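Local coordinates for protein agrobacterium tumefaciens DPS (Agrobacterium tumefaciens, PDB 1O9R) that protects DNA from oxidative damage without binding it, oxidising Fe(2+) with hydrogen peroxide and storing the Fe(3+) mineral inside a hollow shell of twelve subunits, at residues V117-R122 with L147-L151; L54-F58 with S150-L154; L32-T36 with L110-Y114. All coordinates share one frame. Numbering follows the deposited sequence.

Contact 1 of 3, residues V117-R122 with L147-L151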
loop_
_atom_site.group_PDB
_atom_site.type_symbol
_atom_site.label_atom_id
_atom_site.label_comp_id
_atom_site.label_asym_id
_atom_site.label_seq_id
_atom_site.Cartn_x
_atom_site.Cartn_y
_atom_site.Cartn_z
ATOM N N VAL A 117 36.195 -0.141 -1.251
ATOM C CA VAL A 117 35.265 -1.262 -1.468
ATOM C C VAL A 117 34.693 -1.236 -2.893
ATOM O O VAL A 117 34.619 -2.309 -3.518
ATOM C CB VAL A 117 34.121 -1.162 -0.445
ATOM C CG1 VAL A 117 33.117 -2.323 -0.700
ATOM C CG2 VAL A 117 34.705 -1.310 0.969
ATOM N N ALA A 118 34.412 -0.091 -3.466
ATOM C CA ALA A 118 33.947 -0.029 -4.864
ATOM C C ALA A 118 35.031 -0.696 -5.742
ATOM O O ALA A 118 34.655 -1.395 -6.687
ATOM C CB ALA A 118 33.692 1.414 -5.249
ATOM N N ASN A 119 36.290 -0.310 -5.484
ATOM C CA ASN A 119 37.327 -0.831 -6.389
ATOM C C ASN A 119 37.643 -2.283 -6.139
ATOM O O ASN A 119 37.902 -3.044 -7.091
ATOM C CB ASN A 119 38.579 0.064 -6.159
ATOM C CG ASN A 119 38.365 1.458 -6.701
ATOM O OD1 ASN A 119 37.553 1.753 -7.582
ATOM N ND2 ASN A 119 39.131 2.451 -6.223
ATOM N N MET A 120 37.432 -2.761 -4.901
ATOM C CA MET A 120 37.576 -4.184 -4.651
ATOM C C MET A 120 36.484 -4.968 -5.409
ATOM O O MET A 120 36.764 -6.054 -5.971
ATOM C CB MET A 120 37.370 -4.458 -3.168
ATOM C CG MET A 120 37.094 -5.832 -2.645
ATOM S SD MET A 120 37.058 -5.890 -0.817
ATOM C CE MET A 120 38.118 -4.387 -0.533
ATOM N N ILE A 121 35.254 -4.461 -5.364
ATOM C CA ILE A 121 34.148 -5.189 -6.019
ATOM C C ILE A 121 34.296 -5.076 -7.510
ATOM O O ILE A 121 33.959 -6.075 -8.194
ATOM C CB ILE A 121 32.835 -4.532 -5.526
ATOM C CG1 ILE A 121 32.609 -4.802 -4.027
ATOM C CG2 ILE A 121 31.677 -5.021 -6.383
ATOM C CD1 ILE A 121 32.547 -6.237 -3.566
ATOM N N ARG A 122 34.833 -3.995 -8.082
ATOM C CA ARG A 122 35.091 -3.895 -9.503
ATOM C C ARG A 122 36.036 -5.020 -9.957
ATOM O O ARG A 122 35.837 -5.695 -10.972
ATOM C CB ARG A 122 35.707 -2.516 -9.823
ATOM C CG ARG A 122 35.819 -2.112 -11.280
ATOM C CD ARG A 122 36.460 -0.728 -11.548
ATOM N NE ARG A 122 36.367 0.222 -10.438
ATOM C CZ ARG A 122 35.167 0.763 -10.142
ATOM N NH1 ARG A 122 34.102 0.607 -10.948
ATOM N NH2 ARG A 122 35.049 1.524 -9.060
ATOM N N LEU A 147 27.705 0.624 -5.438
ATOM C CA LEU A 147 28.888 1.237 -4.772
ATOM C C LEU A 147 29.345 2.414 -5.581
ATOM O O LEU A 147 29.774 3.419 -4.952
ATOM C CB LEU A 147 30.000 0.189 -4.638
ATOM C CG LEU A 147 29.752 -0.737 -3.428
ATOM C CD1 LEU A 147 30.432 -2.082 -3.663
ATOM C CD2 LEU A 147 30.237 0.018 -2.176
ATOM N N ASP A 148 29.426 2.314 -6.904
ATOM C CA ASP A 148 29.921 3.447 -7.685
ATOM C C ASP A 148 28.998 4.630 -7.598
ATOM O O ASP A 148 29.480 5.767 -7.623
ATOM C CB ASP A 148 30.135 3.023 -9.169
ATOM C CG ASP A 148 31.424 2.257 -9.377
ATOM O OD1 ASP A 148 31.660 1.981 -10.597
ATOM O OD2 ASP A 148 32.174 1.927 -8.459
ATOM N N LYS A 149 27.681 4.374 -7.553
ATOM C CA LYS A 149 26.762 5.538 -7.396
ATOM C C LYS A 149 26.895 6.113 -5.980
ATOM O O LYS A 149 26.835 7.357 -5.915
ATOM C CB LYS A 149 25.327 5.034 -7.706
ATOM C CG LYS A 149 24.296 6.121 -7.511
ATOM C CD LYS A 149 22.915 5.682 -8.038
ATOM C CE LYS A 149 21.917 6.804 -7.713
ATOM N NZ LYS A 149 20.646 6.536 -8.478
ATOM N N SER A 150 27.006 5.273 -4.983
ATOM C CA SER A 150 27.151 5.821 -3.615
ATOM C C SER A 150 28.442 6.618 -3.461
ATOM O O SER A 150 28.484 7.691 -2.853
ATOM C CB SER A 150 27.081 4.712 -2.585
ATOM O OG SER A 150 25.878 3.967 -2.669
ATOM N N LEU A 151 29.519 6.135 -4.115
ATOM C CA LEU A 151 30.786 6.868 -4.071
ATOM C C LEU A 151 30.635 8.217 -4.732
ATOM O O LEU A 151 31.117 9.233 -4.181
ATOM C CB LEU A 151 31.847 5.979 -4.799
ATOM C CG LEU A 151 33.234 6.697 -4.928
ATOM C CD1 LEU A 151 33.863 6.969 -3.571
ATOM C CD2 LEU A 151 34.123 5.848 -5.831
HETATM O O HOH W 1 32.269 -0.817 -8.016
#

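Contact 2 of 3, residues L54-F58 with S150-L154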
loop_
_atom_site.group_PDB
_atom_site.type_symbol
_atom_site.label_atom_id
_atom_site.label_comp_id
_atom_site.label_asym_id
_atom_site.label_seq_id
_atom_site.Cartn_x
_atom_site.Cartn_y
_atom_site.Cartn_z
ATOM N N LEU A 54 20.911 10.026 4.102
ATOM C CA LEU A 54 21.482 9.310 2.919
ATOM C C LEU A 54 22.273 8.124 3.378
ATOM O O LEU A 54 22.228 7.027 2.823
ATOM C CB LEU A 54 22.312 10.307 2.154
ATOM C CG LEU A 54 23.090 9.733 0.947
ATOM C CD1 LEU A 54 22.142 9.193 -0.108
ATOM C CD2 LEU A 54 24.074 10.746 0.374
ATOM N N LEU A 55 23.059 8.270 4.437
ATOM C CA LEU A 55 23.878 7.172 4.947
ATOM C C LEU A 55 22.988 6.008 5.370
ATOM O O LEU A 55 23.454 4.850 5.291
ATOM C CB LEU A 55 24.773 7.623 6.104
ATOM C CG LEU A 55 25.821 8.646 5.648
ATOM C CD1 LEU A 55 26.624 9.145 6.867
ATOM C CD2 LEU A 55 26.781 7.997 4.634
ATOM N N ASP A 56 21.739 6.207 5.821
ATOM C CA ASP A 56 20.916 5.022 6.117
ATOM C C ASP A 56 20.508 4.288 4.848
ATOM O O ASP A 56 20.431 3.049 4.839
ATOM C CB ASP A 56 19.677 5.556 6.861
ATOM C CG ASP A 56 19.827 5.581 8.350
ATOM O OD1 ASP A 56 18.851 6.118 8.984
ATOM O OD2 ASP A 56 20.850 5.118 8.864
ATOM N N THR A 57 20.276 5.028 3.741
ATOM C CA THR A 57 19.970 4.341 2.478
ATOM C C THR A 57 21.193 3.512 2.057
ATOM O O THR A 57 21.041 2.363 1.593
ATOM C CB THR A 57 19.646 5.346 1.364
ATOM O OG1 THR A 57 18.475 6.087 1.799
ATOM C CG2 THR A 57 19.421 4.637 0.040
ATOM N N PHE A 58 22.419 4.026 2.231
ATOM C CA PHE A 58 23.596 3.255 1.847
ATOM C C PHE A 58 23.714 2.043 2.733
ATOM O O PHE A 58 24.092 0.952 2.241
ATOM C CB PHE A 58 24.845 4.124 2.066
ATOM C CG PHE A 58 25.007 5.249 1.080
ATOM C CD1 PHE A 58 26.140 6.044 1.290
ATOM C CD2 PHE A 58 24.147 5.461 0.006
ATOM C CE1 PHE A 58 26.340 7.118 0.423
ATOM C CE2 PHE A 58 24.422 6.519 -0.850
ATOM C CZ PHE A 58 25.504 7.324 -0.629
ATOM N N SER A 150 27.006 5.273 -4.983
ATOM C CA SER A 150 27.151 5.821 -3.615
ATOM C C SER A 150 28.442 6.618 -3.461
ATOM O O SER A 150 28.484 7.691 -2.853
ATOM C CB SER A 150 27.081 4.712 -2.585
ATOM O OG SER A 150 25.878 3.967 -2.669
ATOM N N LEU A 151 29.519 6.135 -4.115
ATOM C CA LEU A 151 30.786 6.868 -4.071
ATOM C C LEU A 151 30.635 8.217 -4.732
ATOM O O LEU A 151 31.117 9.233 -4.181
ATOM C CB LEU A 151 31.847 5.979 -4.799
ATOM C CG LEU A 151 33.234 6.697 -4.928
ATOM C CD1 LEU A 151 33.863 6.969 -3.571
ATOM C CD2 LEU A 151 34.123 5.848 -5.831
ATOM N N TRP A 152 29.964 8.266 -5.882
ATOM C CA TRP A 152 29.725 9.554 -6.550
ATOM C C TRP A 152 28.860 10.427 -5.646
ATOM O O TRP A 152 29.208 11.607 -5.482
ATOM C CB TRP A 152 29.033 9.307 -7.890
ATOM C CG TRP A 152 28.249 10.457 -8.423
ATOM C CD1 TRP A 152 28.703 11.768 -8.542
ATOM C CD2 TRP A 152 26.919 10.478 -8.868
ATOM N NE1 TRP A 152 27.697 12.588 -9.038
ATOM C CE2 TRP A 152 26.599 11.806 -9.269
ATOM C CE3 TRP A 152 25.941 9.473 -9.004
ATOM C CZ2 TRP A 152 25.348 12.167 -9.750
ATOM C CZ3 TRP A 152 24.707 9.851 -9.513
ATOM C CH2 TRP A 152 24.408 11.193 -9.876
ATOM N N PHE A 153 27.823 9.917 -5.036
ATOM C CA PHE A 153 27.026 10.794 -4.138
ATOM C C PHE A 153 27.888 11.382 -3.031
ATOM O O PHE A 153 27.730 12.599 -2.729
ATOM C CB PHE A 153 25.890 9.962 -3.515
ATOM C CG PHE A 153 24.648 9.838 -4.354
ATOM C CD1 PHE A 153 23.535 9.216 -3.782
ATOM C CD2 PHE A 153 24.517 10.217 -5.663
ATOM C CE1 PHE A 153 22.306 9.120 -4.436
ATOM C CE2 PHE A 153 23.334 10.130 -6.366
ATOM C CZ PHE A 153 22.226 9.568 -5.764
ATOM N N LEU A 154 28.786 10.618 -2.439
ATOM C CA LEU A 154 29.688 11.169 -1.422
ATOM C C LEU A 154 30.633 12.225 -1.988
ATOM O O LEU A 154 30.742 13.350 -1.480
ATOM C CB LEU A 154 30.508 10.054 -0.760
ATOM C CG LEU A 154 29.668 9.050 0.063
ATOM C CD1 LEU A 154 30.506 7.827 0.390
ATOM C CD2 LEU A 154 29.181 9.749 1.363
HETATM O O HOH W 2 25.779 2.364 -0.382
#

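Contact 3 of 3, residues L32-T36 with L110-Y114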
loop_
_atom_site.group_PDB
_atom_site.type_symbol
_atom_site.label_atom_id
_atom_site.label_comp_id
_atom_site.label_asym_id
_atom_site.label_seq_id
_atom_site.Cartn_x
_atom_site.Cartn_y
_atom_site.Cartn_z
ATOM N N LEU A 32 32.282 -1.861 6.054
ATOM C CA LEU A 32 31.753 -0.608 5.528
ATOM C C LEU A 32 30.336 -0.331 6.028
ATOM O O LEU A 32 30.022 0.836 6.246
ATOM C CB LEU A 32 31.786 -0.654 3.968
ATOM C CG LEU A 32 31.589 0.731 3.322
ATOM C CD1 LEU A 32 32.846 1.570 3.629
ATOM C CD2 LEU A 32 31.458 0.585 1.819
ATOM N N ALA A 33 29.541 -1.399 6.211
ATOM C CA ALA A 33 28.188 -1.161 6.755
ATOM C C ALA A 33 28.317 -0.598 8.164
ATOM O O ALA A 33 27.552 0.320 8.529
ATOM C CB ALA A 33 27.424 -2.486 6.766
ATOM N N LEU A 34 29.242 -1.110 9.001
ATOM C CA LEU A 34 29.399 -0.570 10.364
ATOM C C LEU A 34 29.939 0.845 10.304
ATOM O O LEU A 34 29.468 1.698 11.096
ATOM C CB LEU A 34 30.398 -1.448 11.158
ATOM C CG LEU A 34 29.920 -2.893 11.358
ATOM C CD1 LEU A 34 31.000 -3.684 12.126
ATOM C CD2 LEU A 34 28.591 -2.975 12.099
ATOM N N VAL A 35 30.869 1.123 9.396
ATOM C CA VAL A 35 31.408 2.463 9.234
ATOM C C VAL A 35 30.324 3.469 8.911
ATOM O O VAL A 35 30.310 4.620 9.368
ATOM C CB VAL A 35 32.447 2.389 8.061
ATOM C CG1 VAL A 35 32.643 3.707 7.434
ATOM C CG2 VAL A 35 33.774 1.828 8.627
ATOM N N THR A 36 29.397 3.069 8.014
ATOM C CA THR A 36 28.351 3.959 7.552
ATOM C C THR A 36 27.475 4.449 8.705
ATOM O O THR A 36 27.190 5.657 8.751
ATOM C CB THR A 36 27.535 3.208 6.485
ATOM O OG1 THR A 36 28.431 2.901 5.369
ATOM C CG2 THR A 36 26.415 4.029 5.911
ATOM N N LEU A 110 34.652 8.528 4.743
ATOM C CA LEU A 110 33.750 7.621 4.018
ATOM C C LEU A 110 34.194 7.458 2.566
ATOM O O LEU A 110 34.139 6.343 2.040
ATOM C CB LEU A 110 32.318 8.212 4.057
ATOM C CG LEU A 110 31.638 8.139 5.419
ATOM C CD1 LEU A 110 30.460 9.090 5.436
ATOM C CD2 LEU A 110 31.219 6.700 5.742
ATOM N N ILE A 111 34.593 8.540 1.925
ATOM C CA ILE A 111 35.033 8.456 0.511
ATOM C C ILE A 111 36.216 7.500 0.379
ATOM O O ILE A 111 36.285 6.691 -0.522
ATOM C CB ILE A 111 35.376 9.837 -0.023
ATOM C CG1 ILE A 111 34.071 10.638 -0.248
ATOM C CG2 ILE A 111 36.193 9.773 -1.332
ATOM C CD1 ILE A 111 34.254 12.143 -0.355
ATOM N N GLU A 112 37.162 7.545 1.367
ATOM C CA GLU A 112 38.285 6.621 1.242
ATOM C C GLU A 112 37.828 5.164 1.290
ATOM O O GLU A 112 38.334 4.337 0.527
ATOM C CB GLU A 112 39.340 6.885 2.333
ATOM C CG GLU A 112 40.108 8.187 2.157
ATOM C CD GLU A 112 41.262 8.336 3.151
ATOM O OE1 GLU A 112 41.506 7.455 4.029
ATOM O OE2 GLU A 112 41.928 9.389 2.990
ATOM N N ARG A 113 36.906 4.879 2.208
ATOM C CA ARG A 113 36.505 3.463 2.429
ATOM C C ARG A 113 35.576 3.021 1.321
ATOM O O ARG A 113 35.637 1.859 0.916
ATOM C CB ARG A 113 36.000 3.296 3.877
ATOM C CG ARG A 113 37.195 3.471 4.855
ATOM C CD ARG A 113 36.676 3.692 6.280
ATOM N NE ARG A 113 37.832 3.825 7.204
ATOM C CZ ARG A 113 38.539 4.947 7.311
ATOM N NH1 ARG A 113 38.323 6.035 6.627
ATOM N NH2 ARG A 113 39.613 4.991 8.172
ATOM N N TYR A 114 34.605 3.860 0.985
ATOM C CA TYR A 114 33.730 3.509 -0.124
ATOM C C TYR A 114 34.511 3.327 -1.417
ATOM O O TYR A 114 34.216 2.417 -2.203
ATOM C CB TYR A 114 32.633 4.609 -0.354
ATOM C CG TYR A 114 31.386 4.313 0.478
ATOM C CD1 TYR A 114 30.241 3.862 -0.194
ATOM C CD2 TYR A 114 31.361 4.553 1.823
ATOM C CE1 TYR A 114 29.091 3.619 0.608
ATOM C CE2 TYR A 114 30.256 4.283 2.613
ATOM C CZ TYR A 114 29.142 3.821 1.944
ATOM O OH TYR A 114 28.004 3.511 2.707
#

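Contact 1 of 3, residues V117-R122 with L147-L151
Val117 starts the apolar side of this helix pair, its CG1 lying 4.0 Å from Leu147 CD2. One residue on, Ala118 points toward the partner helix and forms the closest CA pair with Leu147, 5.2 Å from Ala118 CA to Leu147 CA. The small methyl lets the local axes come within 9.6 Å: Ala118 CB packs 3.9 Å from Leu147 CB and 3.6 Å from Asp148 OD2. The CA-to-CB bond of Asn119 points away; its OD1 accepts a hydrogen bond from Arg122 NH2 at 2.9 Å within the same helix. Ile121 returns to the apolar side, where its CG1 meets Leu147 CD1 at 3.5 Å. Arg122 then reaches across to Asp148 in a two-pronged salt bridge, NH1 to OD1 at 2.8 Å and NH2 to OD2 at 3.0 Å. A water within hydrogen-bonding distance of Ala118 O and Asp148 OD2, 2.8 Å from each, bridges the segments. The ion pair extends into a neighbouring subunit, whose Arg72 salt-bridges Asp148 and whose Asp9 salt-bridges Arg122. Segments 117-122 and 147-151 run antiparallel, local N-to-C directions 157° apart, on helices 103-130 and 134-156, consecutive in the four-helix bundle that defines the ferritin-like fold.

Contact 2 of 3, residues L54-F58 with S150-L154
Phe58 lays one ring face over Ser150, whose CB stands 3.7 Å from the ring centroid and 15° off its normal, a CH-pi contact. At the ring edge lie Phe153, with its CB 3.9 Å from Phe58 CZ, and Leu154, with its CG 3.9 Å from Phe58 CE1. One turn earlier, Leu54 CD1 approaches Phe153 CD1 at 3.9 Å. Large side chains thus fill the space between two antiparallel helices of the ferritin-like four-helix bundle, local axes 11.6 Å apart. Ser150 OG bonds to Asp146 O and accepts from a water at 2.8 Å from OG; the same water donates weakly to Phe58 O at 3.4 Å. Bound iron is close: the Phe153 side chain is about 6 Å from an Fe(III) ion, and Leu55 packs on the iron ligand His40. The Phe153 ring also meets Phe48 and His52 of another subunit, not the one that reaches contact 1. No direct hydrogen bond joins the segments, so dispersion and shape fit hold helices 48-75 and 134-156 together here.

Contact 3 of 3, residues L32-T36 with L110-Y114
Leu32 and Tyr114 bury the most surface in this contact, and they do so largely against each other. Leu32 CD2 sits 3.7 Å above the centroid of the Tyr114 ring, only 2° off the normal, so the methyl makes a CH-pi contact almost exactly centred on the face. Leu32 CD1 also touches Tyr114 CD2 at 3.8 Å and Arg113 CB at 3.6 Å. The far end of the tyrosine crosses to the other helix, where Tyr114 OH donates to Thr36 OG1 at 2.8 Å. Thr36 OG1 in turn donates to Leu32 O at 2.8 Å, a short chain of hydrogen bonds that ends on a helix carbonyl within a buried interface. Arg113 contributes its aliphatic part: its CD lies 4.2 Å from Val35 CG2, while its guanidinium turns to backbone carbonyls, among them Lys94 O. Beside it, Val35 CG1 packs on Leu110 CD2 at 3.7 Å. Phe58 of helix 48-75 and Leu154 of helix 134-156 also meet Tyr114, placing it in the middle of the bundle. Segments 32-36 and 110-114, antiparallel at 164°, form part of the interface between helices 12-42 and 103-130, neighbours in the ferritin-like four-helix bundle.

All three are buried contacts, though Phe153 of contact 2 is partly exposed, and together they involve all four long helices of the bundle. Contacts 1 and 2 share Ser150 and Leu151 on helix 134-156, which packs against 103-130 in the first and 48-75 in the second; contact 3 pairs 103-130 with 12-42. Tyr114 of contact 3 ties the interior together: Tyr114 CG is 3.6 Å from Leu154 CD1, and Tyr114 CE1 is 3.9 Å from Ser150 CB. Chemistry follows position: contact 1 carries an ion pair at a subunit interface, contact 2 is aromatic and aliphatic with Phe153 reaching a different subunit, and contact 3 combines apolar packing with a buried chain of hydroxyl hydrogen bonds.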